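Local coordinates for succinylglutamate desuccinylase/aspartoacylase (Ruegeria sp. TM1040, PDB 3NA6), which hydrolyses the amide bond of N-succinylglutamate to release succinate and glutamate, as a probably zinc-dependent hydrolase of the aspartoacylase family, at the interface of chains A and B. Numbering follows the deposited sequence. Chains: chain A/B, Succinylglutamate desuccinylase/aspartoacylase.

The interface of chains A and B. Residues chain A 63, 66-67, 70, 90, 96, 99, 215-216; chain B 267, 315-316.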
# COMPACT_ATOMS: atom_id res chain seq x y z
N TYR A 63 -19.80 17.57 0.75
CA TYR A 63 -19.88 18.08 2.12
C TYR A 63 -21.01 19.03 2.46
O TYR A 63 -21.28 19.22 3.63
CB TYR A 63 -18.55 18.74 2.50
CG TYR A 63 -17.43 17.71 2.50
CD1 TYR A 63 -17.29 16.85 3.56
CD2 TYR A 63 -16.57 17.58 1.43
CE1 TYR A 63 -16.29 15.86 3.58
CE2 TYR A 63 -15.56 16.61 1.44
CZ TYR A 63 -15.44 15.76 2.49
OH TYR A 63 -14.47 14.81 2.49
N PRO A 66 -23.96 17.22 4.41
CA PRO A 66 -23.54 16.88 5.76
C PRO A 66 -23.47 18.06 6.75
O PRO A 66 -23.86 17.92 7.91
CB PRO A 66 -22.19 16.25 5.53
CG PRO A 66 -22.38 15.51 4.24
CD PRO A 66 -23.17 16.48 3.40
N VAL A 67 -22.98 19.21 6.30
CA VAL A 67 -22.97 20.41 7.16
C VAL A 67 -24.40 20.80 7.53
O VAL A 67 -24.71 21.03 8.71
CB VAL A 67 -22.21 21.57 6.48
CG1 VAL A 67 -22.41 22.88 7.27
CG2 VAL A 67 -20.73 21.23 6.35
N GLN A 70 -25.95 18.07 9.87
CA GLN A 70 -25.43 18.06 11.24
C GLN A 70 -26.05 19.23 12.01
O GLN A 70 -26.45 19.05 13.15
CB GLN A 70 -23.91 18.15 11.33
CG GLN A 70 -23.18 16.86 11.07
CD GLN A 70 -23.29 15.88 12.26
OE1 GLN A 70 -24.38 15.60 12.78
NE2 GLN A 70 -22.17 15.34 12.66
N TYR A 90 -24.28 11.38 7.26
CA TYR A 90 -23.23 10.61 6.63
C TYR A 90 -23.78 9.24 6.19
O TYR A 90 -23.71 8.26 6.90
CB TYR A 90 -22.05 10.45 7.58
CG TYR A 90 -21.60 11.67 8.33
CD1 TYR A 90 -21.30 12.84 7.67
CD2 TYR A 90 -21.40 11.62 9.71
CE1 TYR A 90 -20.81 13.98 8.38
CE2 TYR A 90 -20.92 12.72 10.42
CZ TYR A 90 -20.64 13.92 9.74
OH TYR A 90 -20.17 15.02 10.45
N PHE A 96 -17.57 8.35 3.83
CA PHE A 96 -17.35 9.65 4.48
C PHE A 96 -16.12 9.64 5.39
O PHE A 96 -15.29 10.55 5.34
CB PHE A 96 -18.59 10.12 5.25
CG PHE A 96 -18.33 11.29 6.10
CD1 PHE A 96 -18.20 12.53 5.54
CD2 PHE A 96 -18.16 11.15 7.47
CE1 PHE A 96 -17.91 13.63 6.32
CE2 PHE A 96 -17.89 12.25 8.26
CZ PHE A 96 -17.76 13.50 7.67
N SER A 99 -13.04 10.12 3.40
CA SER A 99 -13.10 11.26 2.49
C SER A 99 -13.07 10.83 1.03
O SER A 99 -12.42 11.46 0.20
CB SER A 99 -11.97 12.26 2.78
OG SER A 99 -12.04 12.71 4.12
N GLY A 215 -14.55 18.50 -3.35
CA GLY A 215 -14.21 17.95 -2.05
C GLY A 215 -14.16 18.98 -0.92
O GLY A 215 -13.47 18.79 0.07
N MSE A 216 -14.95 20.04 -1.04
CA MSE A 216 -14.94 21.15 -0.10
C MSE A 216 -16.29 21.80 -0.16
O MSE A 216 -17.09 21.51 -1.03
CB MSE A 216 -13.88 22.19 -0.51
CG MSE A 216 -14.11 22.80 -1.87
SE MSE A 216 -15.14 24.45 -1.84
CE MSE A 216 -13.81 25.66 -1.13
N LEU B 267 -15.75 17.49 10.54
CA LEU B 267 -16.41 18.12 9.40
C LEU B 267 -16.22 19.63 9.51
O LEU B 267 -16.68 20.27 10.44
CB LEU B 267 -17.91 17.78 9.40
CG LEU B 267 -18.78 18.36 8.28
CD1 LEU B 267 -18.24 17.88 6.95
CD2 LEU B 267 -20.28 18.01 8.43
N GLY B 315 -13.13 19.25 3.10
CA GLY B 315 -14.29 19.08 3.94
C GLY B 315 -13.98 18.56 5.31
O GLY B 315 -14.69 18.88 6.26
N MSE B 316 -12.93 17.76 5.43
CA MSE B 316 -12.57 17.16 6.68
C MSE B 316 -11.33 17.93 7.13
O MSE B 316 -10.42 18.18 6.31
CB MSE B 316 -12.24 15.69 6.40
CG MSE B 316 -12.22 14.82 7.57
SE MSE B 316 -14.02 14.45 8.29
CE MSE B 316 -13.15 13.93 9.98
O HOH W 1 -11.99 16.03 3.01
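The oxygen of water 1 is held by two hydrogen bonds, one to each chain, and by a weak one to A:Ser99 OG. It lies 2.8 Å from the phenol oxygen OH of A:Tyr63 and 3.1 Å from the backbone N of B:Met316. A:Tyr63 directly follows the HGDE metal-binding motif of the succinylglutamate desuccinylase/aspartoacylase family, so this part of a two-fold interface, which may or may not be the biological one, adjoins the presumed catalytic region. B:Gly315 lays its CA over the centre of the A:Tyr63 ring, 3.5 Å from the centroid, in a CH-pi contact. A:Gly215 CA meets the same ring at its edge, while A:Gly215 O accepts from B:Gly315 N at 3.1 Å. The donor lies in the carbonyl plane, with a C=O...N angle of 146°. Replacing A:Tyr63 by an alanine would probably loosen the B:Gly315 loop, since the ring face beneath CA and the hydroxyl holding the water would both go. B:Leu267 has CG anti to its backbone N (chi1 180°) and splits its two methyls. B:Leu267 CD1 touches A:Tyr63 CD1 at 3.7 Å as the side chains pass in opposite directions. B:Leu267 CD2 presses on helix 64-75 at A:Pro66 and A:Val67 and comes within 3.6 Å of A:Tyr90 OH. A:Tyr90 OH accepts from A:Gln70 NE2 at 3.0 Å, with the oxygen 28° out of the amide plane, and this bond may steady the phenol beside the leucine. A:Phe96 overlaps A:Tyr90 face to face, CE2 above the tyrosine centre and the tyrosine CD1 above the phenylalanine centre. The selenomethionine B:Met316, bent at chi2, crosses A:Phe96 at about a right angle and sets SE 3.9 Å from CZ at the ring tip.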